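Local coordinates for protein D-glyceraldehyde dehydrogenase (NADP(+)) (Thermoplasma acidophilum, PDB 5IZD) that oxidises D-glyceraldehyde to (R)-glycerate with NADP(+) as electron acceptor in the non-phosphorylated Entner-Doudoroff pathway, working as a homotetramer, at residues G140-L145 and T165-V170; L171-D176 and L198-G203; L266-W271 and N436-E441. All coordinates share one frame; numbering follows the deposited sequence.

Contact 1 (G140-L145 and T165-V170); sequences GIVVAL and TGNTVV
The side chains of V142 and N167 cross at about a right angle where strand 130-145 and strand 168-172 come together as the two parallel strands of a beta-alpha-beta unit in the Rossmann-like cofactor domain, with helix 153-164 as the crossover. CG2 of V142 presses against CB of N167 at 3.4 Å, while CB of V142 lies 4.4 Å from CG2 of V169. These two valines share the sheet face covered by helix 153-164, where A162 touches both. On the other face, which carries I141, V143, T168 and V170, helix 39-77 takes over. There CG1 of I141 passes obliquely across T168, 3.7 Å from OG1; this hydroxyl is bonded to the carbonyl of A49. Beta-branched valine, isoleucine and threonine favour the extended backbone of a strand, and their compact side chains pack under the helices on each face.

N167 lies just before strand 168-172 begins. Its CG lies anti to its own carbonyl carbon (chi1 -60°), which lets OD1 accept from N of G140 at 3.0 Å, the donor lying in the carboxamide plane. ND2 donates to the carbonyls of A162 and Y467, so both ends of the amide are held and its rotation is fixed. G140 has a positive phi at which a CB would jam against the preceding carbonyl, and G166 closes helix 153-164 with a Schellman motif.

Along the strands, the parallel register runs through nearly straight bonds: V142 N to T168 O, 2.9 Å, and V170 N to V142 O, 3.0 Å. V170 O accepts from A144 N at 2.9 Å, tilted 25° from the carbonyl plane, and the CA-H of V143 adds a weaker C-H...O contact to V170 O, with CA 3.3 Å away.

Contact 2 (L171-D176 and L198-G203); sequences LKPSSD and LNFITG. With NAP (NADP nicotinamide-adenine-dinucleotide phosphate), chain I.
NZ of K172 is gripped from several directions: it donates to O2B of NADP at 3.0 Å, to the phosphate oxygen O1X of NADP at 3.1 Å, and to a water that also accepts from N of G203. That water therefore bridges the two segments. Bends at chi2 and chi4 bring the ammonium group to the 2'-phosphate, where its positive charge probably offsets the phosphate charge, though the exact pose of the chain's end is doubtful. S175 adds two bonds to the phosphate, its N giving 2.8 Å to O2X of NADP and its OG 2.6 Å to O1X of NADP, so that O1X is held by both K172 and S175. A small residue with a hydroxyl suits a place so close to the phosphate. In S174, OG accepts from N of D176, an ST turn just beside the residues that bind the phosphate.

Before this loop, the strands pair in parallel: N of L171 bonds O of N199 at 2.7 Å, and O of L171 receives N of I201 at 2.8 Å. CD2 of L171 reaches the edge of the F200 ring in its plane, while CG of P173 approaches the same ring obliquely, 3.7 Å from CE1 of F200.

This is the next beta-alpha-beta unit of the Rossmann-like sheet. Helix 178-190 packs on L171, P173 and F200, while helix 39-77 covers N199 and I201, and strand 2-7 borders F200, I201 and T202.

Contact 3 (L266-W271 and N436-E441); sequences LKTLLW and NMPGPE
W271 lays one face of its indole over the backbone of G439, with CZ3 of W271 3.4 Å from N of G439 and CH2 of W271 also 3.4 Å from C of G439. The peptide rests flat enough on the ring that a side chain at G439 would run into CH2, so glycine fits this place. Prolines flank it: CB of P438 approaches the indole obliquely, 3.8 Å from CE3 of W271, and CD of P440 lies 3.9 Å from CZ2 of W271. One helical turn back, CG2 of T268 pushes against CA of P438 at 3.5 Å, a tight carbon contact.

Torsions set up this meeting. In W271, CG lies anti to the backbone N (chi1 179°), which extends the indole from helix 262-274 to the loop. In T268, OG1 turns back to the carbonyl of N264 within the helix, and the methyl is presented to P438. The peptide before P440 is cis, and the P440 ring lies beside the indole.

Farther out, W275 meets the ring of W271 and also touches P440, while Y412 touches W271 and F414 touches T268, both from strand 410-414. L482 of the second subunit packs on T268, so the contact lies close to a subunit interface. Further along the loop, E441 forms a salt bridge with R157, a residue that by similarity binds substrate and NADP.

No hydrogen bond joins the two segments. The match of helix and loop therefore depends on close complementary shape and on the rigidity of the prolines.

How the contacts relate
From the N terminus, contact 1 comes first: it closes the loop through helix 153-164 by pairing 140-145 with 165-170. Contact 2 opens at the very next residue and closes a second loop, through helix 178-190, at 198-203. The two neither nest nor cross, but they share strand 168-172 and touch, A144 O meeting K172 N and V169 O meeting N199 N, so three neighbouring strands of the cofactor sheet are joined. Contact 3 follows in series, its centre about 33 Å from that of contact 1 and 32 Å from that of contact 2, across the chain's centre. It closes a much longer loop of 164 residues, tying helix 262-274 to the loop after strand 432-435.

Contact 1 (G140-L145 and T165-V170)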
# COMPACT_ATOMS: atom_id res chain seq x y z
N GLY A 140 -21.41 -3.07 -7.69
CA GLY A 140 -22.59 -3.51 -8.45
C GLY A 140 -23.03 -2.50 -9.46
O GLY A 140 -22.31 -2.31 -10.39
N ILE A 141 -24.18 -1.85 -9.24
CA ILE A 141 -24.70 -0.83 -10.15
C ILE A 141 -24.36 0.60 -9.78
O ILE A 141 -24.76 1.08 -8.72
CB ILE A 141 -26.23 -0.92 -10.31
CG1 ILE A 141 -26.59 -2.34 -10.72
CG2 ILE A 141 -26.69 0.11 -11.35
CD1 ILE A 141 -28.07 -2.66 -10.58
N VAL A 142 -23.58 1.23 -10.65
CA VAL A 142 -23.10 2.61 -10.49
C VAL A 142 -24.03 3.54 -11.33
O VAL A 142 -24.27 3.26 -12.51
CB VAL A 142 -21.63 2.73 -11.01
CG1 VAL A 142 -21.18 4.17 -11.12
CG2 VAL A 142 -20.67 1.93 -10.16
N VAL A 143 -24.53 4.60 -10.70
CA VAL A 143 -25.20 5.67 -11.36
C VAL A 143 -24.21 6.83 -11.43
O VAL A 143 -23.55 7.24 -10.38
CB VAL A 143 -26.48 6.10 -10.62
CG1 VAL A 143 -27.01 7.40 -11.19
CG2 VAL A 143 -27.54 5.01 -10.70
N ALA A 144 -24.02 7.30 -12.65
CA ALA A 144 -23.09 8.38 -12.96
C ALA A 144 -23.86 9.60 -13.45
O ALA A 144 -24.63 9.50 -14.41
CB ALA A 144 -22.09 7.96 -14.00
N LEU A 145 -23.70 10.71 -12.71
CA LEU A 145 -24.44 11.94 -12.95
C LEU A 145 -23.41 12.99 -13.28
O LEU A 145 -22.60 13.39 -12.40
CB LEU A 145 -25.29 12.36 -11.74
CG LEU A 145 -26.35 11.37 -11.30
CD1 LEU A 145 -26.80 11.73 -9.89
CD2 LEU A 145 -27.50 11.30 -12.23
N THR A 165 -13.21 -1.58 -12.85
CA THR A 165 -13.42 -2.30 -11.62
C THR A 165 -14.55 -3.32 -11.63
O THR A 165 -14.73 -4.00 -10.64
CB THR A 165 -13.58 -1.31 -10.43
OG1 THR A 165 -14.62 -0.39 -10.68
CG2 THR A 165 -12.29 -0.57 -10.19
N GLY A 166 -15.31 -3.43 -12.72
CA GLY A 166 -16.32 -4.49 -12.85
C GLY A 166 -17.74 -4.08 -12.47
O GLY A 166 -18.56 -4.96 -12.31
N ASN A 167 -18.03 -2.78 -12.32
CA ASN A 167 -19.36 -2.31 -12.06
C ASN A 167 -20.07 -2.13 -13.38
O ASN A 167 -19.41 -1.88 -14.39
CB ASN A 167 -19.38 -0.98 -11.34
CG ASN A 167 -18.69 -1.03 -9.98
OD1 ASN A 167 -19.30 -1.40 -8.96
ND2 ASN A 167 -17.40 -0.61 -9.96
N THR A 168 -21.39 -2.23 -13.36
CA THR A 168 -22.21 -1.90 -14.53
C THR A 168 -22.71 -0.50 -14.29
O THR A 168 -22.69 -0.03 -13.12
CB THR A 168 -23.39 -2.85 -14.71
OG1 THR A 168 -24.14 -2.86 -13.51
CG2 THR A 168 -22.89 -4.24 -15.00
N VAL A 169 -23.10 0.18 -15.36
CA VAL A 169 -23.26 1.63 -15.30
C VAL A 169 -24.54 2.12 -16.01
O VAL A 169 -24.84 1.69 -17.13
CB VAL A 169 -22.06 2.38 -15.93
CG1 VAL A 169 -22.30 3.89 -15.94
CG2 VAL A 169 -20.75 2.03 -15.27
N VAL A 170 -25.25 3.01 -15.31
CA VAL A 170 -26.30 3.90 -15.86
C VAL A 170 -25.84 5.38 -15.77
O VAL A 170 -25.69 5.94 -14.65
CB VAL A 170 -27.63 3.75 -15.12
CG1 VAL A 170 -28.71 4.64 -15.73
CG2 VAL A 170 -28.09 2.29 -15.08

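Contact 2 (L171-D176 and L198-G203)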
# COMPACT_ATOMS: atom_id res chain seq x y z
N LEU A 171 -25.58 5.97 -16.95
CA LEU A 171 -25.15 7.35 -17.10
C LEU A 171 -26.33 8.31 -17.45
O LEU A 171 -27.08 8.05 -18.41
CB LEU A 171 -24.03 7.45 -18.16
CG LEU A 171 -23.56 8.84 -18.61
CD1 LEU A 171 -22.76 9.57 -17.53
CD2 LEU A 171 -22.70 8.73 -19.83
N LYS A 172 -26.43 9.43 -16.75
CA LYS A 172 -27.38 10.49 -17.04
C LYS A 172 -26.58 11.80 -17.04
O LYS A 172 -26.14 12.24 -16.00
CB LYS A 172 -28.54 10.54 -16.09
CG LYS A 172 -29.53 11.66 -16.36
CD LYS A 172 -29.43 12.77 -15.34
CE LYS A 172 -30.26 14.00 -15.64
NZ LYS A 172 -29.61 14.87 -16.62
N PRO A 173 -26.39 12.39 -18.21
CA PRO A 173 -25.62 13.60 -18.30
C PRO A 173 -26.46 14.84 -18.04
O PRO A 173 -27.64 14.78 -17.84
CB PRO A 173 -25.14 13.58 -19.71
CG PRO A 173 -26.28 12.97 -20.45
CD PRO A 173 -26.83 11.93 -19.53
N SER A 174 -25.79 15.96 -18.00
CA SER A 174 -26.46 17.22 -17.79
C SER A 174 -27.43 17.46 -18.95
O SER A 174 -27.12 17.14 -20.12
CB SER A 174 -25.47 18.38 -17.75
OG SER A 174 -26.13 19.60 -18.00
N SER A 175 -28.57 18.08 -18.65
CA SER A 175 -29.49 18.47 -19.72
C SER A 175 -28.95 19.56 -20.64
O SER A 175 -29.50 19.74 -21.74
CB SER A 175 -30.83 18.93 -19.15
OG SER A 175 -31.50 17.80 -18.65
N ASP A 176 -27.89 20.25 -20.23
CA ASP A 176 -27.27 21.21 -21.13
C ASP A 176 -26.31 20.60 -22.15
O ASP A 176 -25.96 21.28 -23.12
CB ASP A 176 -26.51 22.28 -20.34
CG ASP A 176 -27.42 23.17 -19.55
OD1 ASP A 176 -28.03 24.06 -20.16
OD2 ASP A 176 -27.52 22.99 -18.31
N LEU A 198 -23.48 -0.89 -19.88
CA LEU A 198 -23.48 0.55 -19.97
C LEU A 198 -24.82 1.03 -20.54
O LEU A 198 -25.16 0.66 -21.64
CB LEU A 198 -22.36 1.03 -20.90
CG LEU A 198 -22.25 2.55 -21.08
CD1 LEU A 198 -22.08 3.25 -19.75
CD2 LEU A 198 -21.07 2.88 -21.97
N ASN A 199 -25.52 1.86 -19.78
CA ASN A 199 -26.82 2.41 -20.21
C ASN A 199 -26.77 3.94 -20.11
O ASN A 199 -26.15 4.49 -19.19
CB ASN A 199 -27.96 1.86 -19.37
CG ASN A 199 -27.96 0.34 -19.33
OD1 ASN A 199 -28.63 -0.32 -20.15
ND2 ASN A 199 -27.20 -0.23 -18.43
N PHE A 200 -27.51 4.60 -21.02
CA PHE A 200 -27.46 6.03 -21.24
C PHE A 200 -28.88 6.55 -21.19
O PHE A 200 -29.73 6.16 -22.03
CB PHE A 200 -26.85 6.33 -22.60
CG PHE A 200 -26.71 7.80 -22.93
CD1 PHE A 200 -25.84 8.61 -22.23
CD2 PHE A 200 -27.48 8.38 -23.92
CE1 PHE A 200 -25.69 9.96 -22.56
CE2 PHE A 200 -27.35 9.75 -24.25
CZ PHE A 200 -26.44 10.54 -23.54
N ILE A 201 -29.12 7.41 -20.22
CA ILE A 201 -30.44 7.96 -19.94
C ILE A 201 -30.31 9.48 -19.86
O ILE A 201 -29.53 10.02 -19.04
CB ILE A 201 -30.94 7.44 -18.58
CG1 ILE A 201 -31.38 5.99 -18.68
CG2 ILE A 201 -32.12 8.28 -18.07
CD1 ILE A 201 -32.66 5.79 -19.46
N THR A 202 -31.09 10.18 -20.68
CA THR A 202 -31.16 11.62 -20.65
C THR A 202 -32.56 11.98 -20.14
O THR A 202 -33.51 11.21 -20.27
CB THR A 202 -30.94 12.28 -22.07
OG1 THR A 202 -31.88 11.78 -23.02
CG2 THR A 202 -29.48 12.06 -22.57
N GLY A 203 -32.65 13.18 -19.58
CA GLY A 203 -33.87 13.71 -19.01
C GLY A 203 -33.50 14.62 -17.87
O GLY A 203 -32.40 14.46 -17.25
PA NAP I . -26.32 20.33 -11.18
O1A NAP I . -27.77 20.70 -11.03
O2A NAP I . -25.54 20.00 -9.93
O5B NAP I . -26.22 19.10 -12.25
C5B NAP I . -25.28 18.01 -12.16
C4B NAP I . -25.94 16.69 -12.60
O4B NAP I . -26.93 16.28 -11.63
C3B NAP I . -26.72 16.82 -13.92
O3B NAP I . -26.66 15.56 -14.64
C2B NAP I . -28.12 17.10 -13.46
O2B NAP I . -29.12 16.87 -14.45
C1B NAP I . -28.22 16.17 -12.28
N9A NAP I . -29.31 16.46 -11.33
C8A NAP I . -29.98 17.63 -11.13
N7A NAP I . -30.91 17.51 -10.21
C5A NAP I . -30.79 16.19 -9.76
C6A NAP I . -31.47 15.46 -8.79
N6A NAP I . -32.45 15.98 -8.04
N1A NAP I . -31.12 14.17 -8.60
C2A NAP I . -30.16 13.63 -9.37
N3A NAP I . -29.47 14.26 -10.33
C4A NAP I . -29.83 15.55 -10.46
O3 NAP I . -25.60 21.53 -11.93
PN NAP I . -26.19 22.93 -12.49
O1N NAP I . -27.19 22.66 -13.60
O2N NAP I . -25.06 23.82 -12.92
O5D NAP I . -26.93 23.55 -11.27
P2B NAP I . -29.83 18.19 -15.17
O1X NAP I . -30.90 17.62 -16.12
O2X NAP I . -28.82 18.89 -15.94
O3X NAP I . -30.48 19.04 -14.14
O HOH W 1 -30.05 14.65 -19.41

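Contact 3 (L266-W271 and N436-E441)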
# COMPACT_ATOMS: atom_id res chain seq x y z
N LEU A 266 0.43 36.04 -12.68
CA LEU A 266 -0.52 36.61 -13.65
C LEU A 266 -0.94 35.63 -14.75
O LEU A 266 -2.11 35.56 -15.07
CB LEU A 266 0.01 37.90 -14.28
CG LEU A 266 0.01 39.06 -13.30
CD1 LEU A 266 0.95 40.20 -13.74
CD2 LEU A 266 -1.41 39.55 -13.09
N LYS A 267 0.00 34.89 -15.30
CA LYS A 267 -0.31 33.88 -16.29
C LYS A 267 -1.26 32.83 -15.72
O LYS A 267 -2.26 32.46 -16.36
CB LYS A 267 0.92 33.14 -16.74
CG LYS A 267 1.73 33.86 -17.78
CD LYS A 267 2.94 32.98 -18.14
CE LYS A 267 3.82 33.66 -19.15
NZ LYS A 267 5.10 32.92 -19.27
N THR A 268 -0.91 32.33 -14.53
CA THR A 268 -1.73 31.35 -13.85
C THR A 268 -3.13 31.91 -13.48
O THR A 268 -4.12 31.17 -13.55
CB THR A 268 -1.05 30.81 -12.58
OG1 THR A 268 0.29 30.37 -12.90
CG2 THR A 268 -1.87 29.71 -11.95
N LEU A 269 -3.20 33.17 -13.05
CA LEU A 269 -4.48 33.78 -12.70
C LEU A 269 -5.37 33.94 -13.94
O LEU A 269 -6.58 33.73 -13.86
CB LEU A 269 -4.31 35.14 -12.04
CG LEU A 269 -5.60 35.82 -11.59
CD1 LEU A 269 -6.34 34.95 -10.57
CD2 LEU A 269 -5.24 37.18 -11.00
N LEU A 270 -4.78 34.31 -15.07
CA LEU A 270 -5.57 34.37 -16.32
C LEU A 270 -6.20 33.02 -16.60
O LEU A 270 -7.40 32.94 -16.95
CB LEU A 270 -4.70 34.80 -17.49
CG LEU A 270 -4.36 36.30 -17.61
CD1 LEU A 270 -3.31 36.49 -18.71
CD2 LEU A 270 -5.61 37.11 -17.93
N TRP A 271 -5.39 31.97 -16.48
CA TRP A 271 -5.89 30.60 -16.61
C TRP A 271 -6.98 30.28 -15.56
O TRP A 271 -8.13 29.91 -15.91
CB TRP A 271 -4.76 29.56 -16.52
CG TRP A 271 -5.34 28.21 -16.62
CD1 TRP A 271 -5.62 27.51 -17.77
CD2 TRP A 271 -5.77 27.37 -15.54
NE1 TRP A 271 -6.21 26.32 -17.47
CE2 TRP A 271 -6.34 26.22 -16.10
CE3 TRP A 271 -5.77 27.51 -14.14
CZ2 TRP A 271 -6.87 25.21 -15.33
CZ3 TRP A 271 -6.34 26.49 -13.37
CH2 TRP A 271 -6.86 25.37 -13.97
N ASN A 436 2.89 27.72 -7.32
CA ASN A 436 3.66 28.29 -8.43
C ASN A 436 3.35 27.64 -9.77
O ASN A 436 4.20 27.54 -10.66
CB ASN A 436 5.16 28.31 -8.12
CG ASN A 436 5.48 29.12 -6.89
OD1 ASN A 436 4.97 30.25 -6.66
ND2 ASN A 436 6.32 28.58 -6.09
N MET A 437 2.10 27.24 -9.93
CA MET A 437 1.67 26.61 -11.17
C MET A 437 0.15 26.57 -11.24
O MET A 437 -0.51 26.64 -10.23
CB MET A 437 2.20 25.18 -11.27
CG MET A 437 1.69 24.19 -10.22
SD MET A 437 2.31 22.50 -10.47
CE MET A 437 1.09 21.88 -11.64
N PRO A 438 -0.41 26.48 -12.48
CA PRO A 438 -1.85 26.31 -12.62
C PRO A 438 -2.29 24.87 -12.43
O PRO A 438 -1.50 23.96 -12.33
CB PRO A 438 -2.09 26.70 -14.11
CG PRO A 438 -0.85 26.20 -14.79
CD PRO A 438 0.26 26.50 -13.80
N GLY A 439 -3.62 24.70 -12.41
CA GLY A 439 -4.27 23.42 -12.65
C GLY A 439 -4.23 23.18 -14.16
O GLY A 439 -3.54 23.90 -14.85
N PRO A 440 -4.96 22.19 -14.67
CA PRO A 440 -5.89 21.41 -13.87
C PRO A 440 -5.24 20.27 -13.13
O PRO A 440 -4.01 20.08 -13.23
CB PRO A 440 -6.90 20.90 -14.93
CG PRO A 440 -6.05 20.69 -16.13
CD PRO A 440 -5.09 21.87 -16.11
N GLU A 441 -6.05 19.54 -12.37
CA GLU A 441 -5.64 18.32 -11.64
C GLU A 441 -5.21 17.23 -12.61
O GLU A 441 -5.68 17.18 -13.76
CB GLU A 441 -6.76 17.77 -10.73
CG GLU A 441 -8.01 17.17 -11.43
CD GLU A 441 -8.95 18.20 -12.05
OE1 GLU A 441 -8.73 19.43 -11.97
OE2 GLU A 441 -9.96 17.80 -12.62